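DNA primase (Aquifex aeolicus, PDB 2AU3) probably synthesises the short RNA primers that DNA polymerase extends during DNA replication, as a zinc-binding primase of the DnaG family. Local coordinates at residues 175-178 with 179-182; 153-156 with 157-161; 337-340 with 341-344; 258-262 with 263-267. All coordinates share one frame; numbering follows the deposited sequence.

Contact 1 (175-178 with 179-182)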
# COMPACT_ATOMS: atom_id res chain seq x y z
N SER A 175 -1.90 -23.87 -12.32
CA SER A 175 -1.48 -25.22 -12.69
C SER A 175 -1.98 -25.58 -14.09
O SER A 175 -3.14 -25.94 -14.26
CB SER A 175 -1.95 -26.26 -11.67
OG SER A 175 -1.12 -27.40 -11.70
N PRO A 176 -1.12 -25.43 -15.10
CA PRO A 176 -1.44 -25.81 -16.48
C PRO A 176 -1.58 -27.33 -16.66
O PRO A 176 -2.49 -27.76 -17.37
CB PRO A 176 -0.23 -25.29 -17.27
CG PRO A 176 0.45 -24.31 -16.37
CD PRO A 176 0.22 -24.82 -14.98
N THR A 177 -0.68 -28.11 -16.05
CA THR A 177 -0.83 -29.57 -15.96
C THR A 177 -0.60 -30.07 -14.52
O THR A 177 0.05 -29.39 -13.71
CB THR A 177 0.13 -30.32 -16.95
OG1 THR A 177 1.47 -29.82 -16.84
CG2 THR A 177 -0.24 -30.06 -18.40
N LYS A 178 -1.11 -31.27 -14.24
CA LYS A 178 -1.06 -31.85 -12.89
C LYS A 178 0.33 -31.79 -12.26
O LYS A 178 1.32 -32.25 -12.85
CB LYS A 178 -1.61 -33.29 -12.89
CG LYS A 178 -1.66 -33.93 -11.50
CD LYS A 178 -3.03 -34.54 -11.20
CE LYS A 178 -2.93 -35.64 -10.13
NZ LYS A 178 -2.54 -36.97 -10.72
N GLY A 179 0.40 -31.20 -11.07
CA GLY A 179 1.64 -31.07 -10.33
C GLY A 179 2.72 -30.25 -11.02
O GLY A 179 3.91 -30.43 -10.76
N VAL A 180 2.31 -29.37 -11.94
CA VAL A 180 3.23 -28.38 -12.53
C VAL A 180 2.62 -26.99 -12.39
O VAL A 180 1.41 -26.83 -12.56
CB VAL A 180 3.54 -28.67 -14.01
CG1 VAL A 180 4.41 -27.56 -14.60
CG2 VAL A 180 4.22 -30.04 -14.17
N TYR A 181 3.46 -26.00 -12.10
CA TYR A 181 2.97 -24.68 -11.73
C TYR A 181 3.57 -23.53 -12.54
O TYR A 181 4.74 -23.55 -12.94
CB TYR A 181 3.15 -24.45 -10.22
CG TYR A 181 2.49 -25.52 -9.38
CD1 TYR A 181 1.11 -25.48 -9.13
CD2 TYR A 181 3.22 -26.60 -8.89
CE1 TYR A 181 0.49 -26.49 -8.39
CE2 TYR A 181 2.60 -27.61 -8.15
CZ TYR A 181 1.23 -27.53 -7.89
OH TYR A 181 0.60 -28.52 -7.15
N ARG A 182 2.73 -22.54 -12.82
CA ARG A 182 3.18 -21.31 -13.42
C ARG A 182 2.77 -20.12 -12.55
O ARG A 182 1.61 -19.96 -12.17
CB ARG A 182 2.63 -21.15 -14.84
CG ARG A 182 3.20 -19.95 -15.58
CD ARG A 182 2.82 -19.92 -17.05
NE ARG A 182 1.61 -19.16 -17.28
CZ ARG A 182 0.46 -19.67 -17.69
NH1 ARG A 182 0.35 -20.97 -17.93
NH2 ARG A 182 -0.58 -18.88 -17.87
O HOH W 1 -1.41 -29.62 -10.35
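With OG swung anti to the backbone N (chi1 -156°), Ser-175 turns its hydroxyl across the hairpin toward Val-180, while the first torsion of Tyr-181 (chi1 -56°) leaves its ring obliquely beside the same hydroxyl. The serine OG lies 2.7 Å from Val-180 O and 3.1 Å from Thr-177 O. A water donates to Ser-175 OG and also lies 2.5 Å from Gly-179 N, suspiciously short for the bond it would accept there. Thr-177 to Val-180 form a type II beta turn, closed by Val-180 N to Thr-177 O at 2.9 Å. Gly-179 takes the positive phi (62°) that favours glycine at this place in the turn and where a side chain would strike Lys-178 O. Beside the turn, Thr-177 OG1 lies alongside Val-180 CB at 3.7 Å. Farther down the arms, Pro-176 CG meets Arg-182 NH1 at 3.7 Å. The Tyr-181 ring also packs on Leu-164 and Leu-168, so an alanine here would probably uncover those two leucines and leave the serine hydroxyl without its aromatic neighbour. The exposed hairpin end is thus held by the Val-180 N to Thr-177 O bond and by polar contacts of one serine hydroxyl, with little apolar packing of its own.

Contact 2 (153-156 with 157-161)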
# COMPACT_ATOMS: atom_id res chain seq x y z
N ALA A 153 11.80 -21.75 -9.99
CA ALA A 153 12.54 -21.19 -8.85
C ALA A 153 11.59 -20.94 -7.66
O ALA A 153 11.90 -21.30 -6.53
CB ALA A 153 13.24 -19.88 -9.24
N LEU A 154 10.44 -20.31 -7.93
CA LEU A 154 9.42 -20.04 -6.90
C LEU A 154 8.92 -21.35 -6.28
O LEU A 154 8.81 -21.47 -5.06
CB LEU A 154 8.25 -19.25 -7.51
CG LEU A 154 6.97 -18.98 -6.69
CD1 LEU A 154 7.25 -18.39 -5.31
CD2 LEU A 154 6.03 -18.07 -7.45
N VAL A 155 8.57 -22.31 -7.13
CA VAL A 155 8.04 -23.59 -6.65
C VAL A 155 9.05 -24.31 -5.73
O VAL A 155 8.69 -24.82 -4.67
CB VAL A 155 7.60 -24.51 -7.82
CG1 VAL A 155 7.51 -25.97 -7.38
CG2 VAL A 155 6.29 -24.04 -8.41
N LYS A 156 10.32 -24.30 -6.14
CA LYS A 156 11.37 -24.90 -5.34
C LYS A 156 11.48 -24.28 -3.94
O LYS A 156 11.63 -25.01 -2.94
CB LYS A 156 12.71 -24.81 -6.08
CG LYS A 156 13.86 -25.60 -5.44
CD LYS A 156 15.21 -25.21 -6.07
CE LYS A 156 16.36 -25.30 -5.07
NZ LYS A 156 16.80 -23.95 -4.53
N VAL A 157 11.38 -22.95 -3.83
CA VAL A 157 11.45 -22.35 -2.50
C VAL A 157 10.23 -22.71 -1.67
O VAL A 157 10.34 -22.90 -0.46
CB VAL A 157 11.69 -20.80 -2.47
CG1 VAL A 157 12.61 -20.33 -3.58
CG2 VAL A 157 10.39 -20.03 -2.44
N LEU A 158 9.08 -22.80 -2.32
CA LEU A 158 7.84 -23.13 -1.65
C LEU A 158 7.91 -24.56 -1.09
O LEU A 158 7.67 -24.79 0.09
CB LEU A 158 6.68 -23.01 -2.64
CG LEU A 158 5.69 -21.84 -2.53
CD1 LEU A 158 6.16 -20.72 -1.61
CD2 LEU A 158 5.25 -21.31 -3.91
N LYS A 159 8.26 -25.51 -1.97
CA LYS A 159 8.42 -26.91 -1.58
C LYS A 159 9.47 -27.07 -0.47
O LYS A 159 9.20 -27.73 0.53
CB LYS A 159 8.75 -27.79 -2.80
CG LYS A 159 7.58 -27.96 -3.75
CD LYS A 159 7.98 -28.78 -4.97
CE LYS A 159 6.76 -29.21 -5.76
NZ LYS A 159 7.06 -30.28 -6.78
N GLU A 160 10.64 -26.44 -0.64
CA GLU A 160 11.72 -26.48 0.35
C GLU A 160 11.27 -25.98 1.74
O GLU A 160 11.80 -26.41 2.75
CB GLU A 160 12.91 -25.59 -0.09
CG GLU A 160 13.91 -26.21 -1.06
CD GLU A 160 15.10 -25.28 -1.34
OE1 GLU A 160 14.89 -24.08 -1.64
OE2 GLU A 160 16.26 -25.74 -1.25
N ASN A 161 10.34 -25.02 1.75
CA ASN A 161 9.85 -24.39 2.97
C ASN A 161 8.54 -25.00 3.44
O ASN A 161 7.99 -24.60 4.48
CB ASN A 161 9.71 -22.88 2.77
CG ASN A 161 11.04 -22.15 2.87
OD1 ASN A 161 11.47 -21.77 3.95
ND2 ASN A 161 11.69 -21.96 1.73
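Val-155 O receives the shortest backbone bond between 153-156 and 157-161, from Lys-159 N at 2.8 Å, with an N-H...O angle of 179°. The neighbouring i to i+4 bonds follow in step, from Val-157 N to Ala-153 O, Leu-158 N to Leu-154 O and Glu-160 N to Lys-156 O, as in any regular alpha helix. Three side-chain pairs repeat that spacing. Leu-154 and Leu-158 run side by side on the buried face, CD1 of the first 3.8 Å from CD2 of the second, and both pack on Val-112 of helix 101-122. Next to them the aliphatic part of Lys-159 lies along Val-155, its CE 3.7 Å from CG1; with CG anti to the carbonyl carbon (chi1 -70°) and the chain extended beyond, the ammonium group is carried past the valine. On the exposed face Lys-156 reaches across to Glu-160 in a long salt bridge, NZ to OE1 3.5 Å, whose hydrogen bond is weak. Near the helix end, Asn-161 ND2 donates to Val-157 O at 2.7 Å, its amide plane aimed at that oxygen. The helix is therefore amphipathic: the leucines face helices 101-122 and 164-168 and Val-155 faces Tyr-181, whereas the charged pair can add at most a modest electrostatic tie at the surface.

Contact 3 (337-340 with 341-344)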
# COMPACT_ATOMS: atom_id res chain seq x y z
N GLY A 337 9.07 19.89 -10.46
CA GLY A 337 9.72 19.56 -9.18
C GLY A 337 8.74 19.20 -8.06
O GLY A 337 7.60 19.69 -8.02
N LYS A 338 9.20 18.37 -7.13
CA LYS A 338 8.39 17.91 -6.01
C LYS A 338 7.79 19.03 -5.17
O LYS A 338 6.72 18.88 -4.65
CB LYS A 338 9.22 16.95 -5.10
CG LYS A 338 10.34 17.64 -4.34
CD LYS A 338 11.18 16.68 -3.49
CE LYS A 338 12.49 17.32 -3.01
NZ LYS A 338 13.59 16.29 -2.90
N GLU A 339 8.51 20.14 -5.03
CA GLU A 339 8.03 21.19 -4.14
C GLU A 339 6.84 21.92 -4.76
O GLU A 339 5.88 22.26 -4.07
CB GLU A 339 9.16 22.14 -3.75
CG GLU A 339 8.75 23.18 -2.70
CD GLU A 339 8.09 22.57 -1.46
OE1 GLU A 339 8.63 21.58 -0.89
OE2 GLU A 339 7.02 23.09 -1.07
N GLU A 340 6.88 22.14 -6.07
CA GLU A 340 5.73 22.71 -6.76
C GLU A 340 4.50 21.81 -6.65
O GLU A 340 3.40 22.32 -6.54
CB GLU A 340 6.04 23.01 -8.22
CG GLU A 340 5.06 23.99 -8.88
CD GLU A 340 4.75 25.22 -8.02
OE1 GLU A 340 5.66 25.75 -7.36
OE2 GLU A 340 3.59 25.64 -7.99
N LEU A 341 4.67 20.49 -6.67
CA LEU A 341 3.51 19.62 -6.49
C LEU A 341 2.91 19.79 -5.08
O LEU A 341 1.70 19.86 -4.92
CB LEU A 341 3.85 18.15 -6.77
CG LEU A 341 2.70 17.18 -6.56
CD1 LEU A 341 1.50 17.56 -7.46
CD2 LEU A 341 3.11 15.68 -6.77
N ARG A 342 3.77 19.87 -4.08
CA ARG A 342 3.33 20.15 -2.71
C ARG A 342 2.55 21.46 -2.65
O ARG A 342 1.46 21.53 -2.05
CB ARG A 342 4.53 20.23 -1.76
CG ARG A 342 5.00 18.92 -1.19
CD ARG A 342 5.86 19.07 0.08
NE ARG A 342 6.81 17.96 0.19
CZ ARG A 342 7.61 17.73 1.23
NH1 ARG A 342 7.58 18.53 2.30
NH2 ARG A 342 8.43 16.69 1.21
N ARG A 343 3.09 22.48 -3.31
CA ARG A 343 2.39 23.75 -3.38
C ARG A 343 1.03 23.67 -4.11
O ARG A 343 0.04 24.25 -3.65
CB ARG A 343 3.29 24.85 -3.95
CG ARG A 343 4.61 25.04 -3.13
CD ARG A 343 4.39 25.60 -1.71
NE ARG A 343 3.46 26.74 -1.71
CZ ARG A 343 3.81 28.01 -1.93
NH1 ARG A 343 5.08 28.33 -2.17
NH2 ARG A 343 2.88 28.97 -1.93
N LEU A 344 0.99 22.97 -5.25
CA LEU A 344 -0.28 22.79 -5.99
C LEU A 344 -1.34 22.15 -5.08
O LEU A 344 -2.52 22.57 -5.04
CB LEU A 344 -0.05 21.88 -7.21
CG LEU A 344 -1.29 21.72 -8.12
CD1 LEU A 344 -1.60 23.05 -8.80
CD2 LEU A 344 -1.08 20.64 -9.16
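Leu-341 and its successors pair with the residues one turn back, in the first turns of helix 338-347, where Gly-337 holds the N-cap position. The same glycine follows helix 329-336 with positive phi, so it is the junction between two consecutive helices; a side chain would be jammed against the preceding carbonyl. Leu-341 N makes a weak bond to Gly-337 O at 3.3 Å. The buried leucine side chain, CG anti to the backbone N (chi1 178°), turns away from the opening turn to pack on Phe-332 and Ile-333 of the previous helix and on Ile-264. Arg-342 N bonds to Lys-338 O at 3.2 Å, and its extended chain passes Glu-339, whose OE1 stands 4.2 Å from NE. That oxygen lies well out of the guanidinium plane with no N-H pointed at it, so at most a through-space attraction is likely. Arg-343 N follows with a 2.9 Å bond to Glu-339 O. Its side chain bends at chi2 and chi3, bringing the methylenes rather than the guanidinium against the same carboxylate, the two planes standing 43° apart. Glu-340 folds toward Arg-343 too, without a charged contact, and packs on Phe-332. Leu-344 completes the run: its N donates to Glu-340 O at 2.8 Å, and its CB rests 3.5 Å from that oxygen.

Contact 4 (258-262 with 263-267)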
# COMPACT_ATOMS: atom_id res chain seq x y z
N ARG A 258 6.04 7.07 -6.84
CA ARG A 258 6.69 8.30 -7.28
C ARG A 258 6.58 9.40 -6.24
O ARG A 258 7.57 10.05 -5.95
CB ARG A 258 6.07 8.80 -8.59
CG ARG A 258 6.58 8.06 -9.81
CD ARG A 258 8.05 8.32 -10.13
NE ARG A 258 8.20 9.62 -10.75
CZ ARG A 258 8.99 10.59 -10.31
NH1 ARG A 258 9.75 10.43 -9.24
NH2 ARG A 258 9.03 11.73 -10.95
N LEU A 259 5.38 9.65 -5.72
CA LEU A 259 5.22 10.69 -4.68
C LEU A 259 6.07 10.36 -3.45
O LEU A 259 6.80 11.22 -2.91
CB LEU A 259 3.73 10.88 -4.33
CG LEU A 259 3.00 12.06 -5.00
CD1 LEU A 259 2.90 11.88 -6.51
CD2 LEU A 259 1.59 12.18 -4.39
N PHE A 260 6.04 9.08 -3.03
CA PHE A 260 6.89 8.62 -1.91
C PHE A 260 8.39 8.80 -2.23
O PHE A 260 9.17 9.16 -1.35
CB PHE A 260 6.65 7.14 -1.63
CG PHE A 260 6.07 6.86 -0.30
CD1 PHE A 260 4.69 6.83 -0.13
CD2 PHE A 260 6.89 6.66 0.79
CE1 PHE A 260 4.16 6.59 1.12
CE2 PHE A 260 6.35 6.41 2.04
CZ PHE A 260 4.99 6.36 2.19
N SER A 261 8.78 8.54 -3.47
CA SER A 261 10.15 8.81 -3.93
C SER A 261 10.53 10.27 -3.76
O SER A 261 11.71 10.60 -3.60
CB SER A 261 10.33 8.38 -5.39
OG SER A 261 10.22 6.96 -5.52
N GLU A 262 9.54 11.15 -3.78
CA GLU A 262 9.82 12.57 -3.69
C GLU A 262 9.56 13.10 -2.28
O GLU A 262 9.50 14.31 -2.06
CB GLU A 262 8.97 13.33 -4.72
CG GLU A 262 9.19 12.90 -6.18
CD GLU A 262 10.59 13.20 -6.71
OE1 GLU A 262 11.29 14.03 -6.10
OE2 GLU A 262 10.99 12.60 -7.75
N GLY A 263 9.39 12.18 -1.32
CA GLY A 263 9.15 12.55 0.07
C GLY A 263 7.72 13.01 0.40
O GLY A 263 7.48 13.67 1.40
N ILE A 264 6.76 12.66 -0.44
CA ILE A 264 5.37 12.98 -0.17
C ILE A 264 4.75 11.66 0.26
O ILE A 264 4.48 10.80 -0.57
CB ILE A 264 4.70 13.53 -1.44
CG1 ILE A 264 5.21 14.93 -1.75
CG2 ILE A 264 3.17 13.66 -1.24
CD1 ILE A 264 4.76 15.43 -3.13
N ARG A 265 4.55 11.48 1.56
CA ARG A 265 4.39 10.12 2.08
C ARG A 265 3.01 9.82 2.65
O ARG A 265 2.73 8.68 3.04
CB ARG A 265 5.45 9.85 3.13
CG ARG A 265 6.90 9.90 2.62
CD ARG A 265 7.86 9.67 3.76
NE ARG A 265 9.26 9.69 3.37
CZ ARG A 265 10.10 10.64 3.73
NH1 ARG A 265 9.68 11.66 4.45
NH2 ARG A 265 11.38 10.56 3.37
N ASN A 266 2.14 10.84 2.71
CA ASN A 266 0.80 10.64 3.27
C ASN A 266 -0.16 10.35 2.12
O ASN A 266 -1.11 11.06 1.93
CB ASN A 266 0.36 11.88 4.08
CG ASN A 266 0.39 13.18 3.24
OD1 ASN A 266 1.25 13.35 2.38
ND2 ASN A 266 -0.55 14.08 3.50
N VAL A 267 0.14 9.29 1.38
CA VAL A 267 -0.46 8.99 0.06
C VAL A 267 -0.97 7.55 0.07
O VAL A 267 -0.26 6.64 0.55
CB VAL A 267 0.62 9.06 -1.07
CG1 VAL A 267 -0.04 8.90 -2.48
CG2 VAL A 267 1.37 10.39 -1.02
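Phe-260 and Arg-265 make the tight part of this contact, the arginine backbone and first methylenes lying over one face of the ring. Arg-265 CA sits 3.9 Å from the ring centroid, 18° off the normal, a CH-pi contact, and CG lies 3.6 Å from Phe-260 CE2. At the ring's edge, near its plane, lies Val-267 O, buried and without a partner in the model. Leu-259 adds a second close patch, its CD2 touching Ile-264 CG2 and Val-267 CG2, each at 3.8 Å. Between the patches a Schellman motif ends helix 253-261. Ile-264 N reaches Leu-259 O at 2.9 Å, and Gly-263 N reaches Phe-260 O at 3.0 Å, with Gly-263 in the positive-phi position (78°) where a side chain would hit Glu-262 O. Leu-259 O also accepts from Glu-262 N, the two donors coming from opposite faces of its plane. With an alanine in place of Phe-260, Arg-265 is likely to lose the ring face its methylenes lie on, and Phe-143 its edge-to-face partner. The polar side is firmly bonded: Glu-262 bends back so that OE2 accepts a 2.9 Å hydrogen bond, part of a salt bridge, from Arg-258 NH1 on its anti lone pair. Looser is the partly exposed side, where the Arg-265 guanidinium extends past the ring, one face over Gly-263 CA. In the Toprim domain this turn connects helix 253-261 to strand 267-270; Leu-259 and Ile-264 pack on Ile-248 of strand 247-249 and Leu-341 of helix 338-347, while Arg-258 binds Asp-330 of helix 329-336.

Overall arrangement
The four contacts form two pairs well apart in the chain, contact 3 on the opposite side of its centre from contacts 1 and 2. Contacts 1 and 2, with centres 14 Å apart in the N-terminal part of the catalytic core, meet where Tyr-181 CB packs on Val-155 CG2 at 3.6 Å. Contacts 3 and 4, centres 11 Å apart, meet where Leu-341 CD2 touches Leu-259 CD1 at 3.8 Å and where Arg-342 runs past Gly-263 and Ile-264. Between the pairs, contacts 2 and 4 lie 34 Å apart by their centres. The second pair lies near the predicted magnesium site: the side chain of Leu-259 is about 9 Å from that of Asp-295, and Leu-341 about 10 Å. Contacts 1 and 2 lie away from the annotated sites.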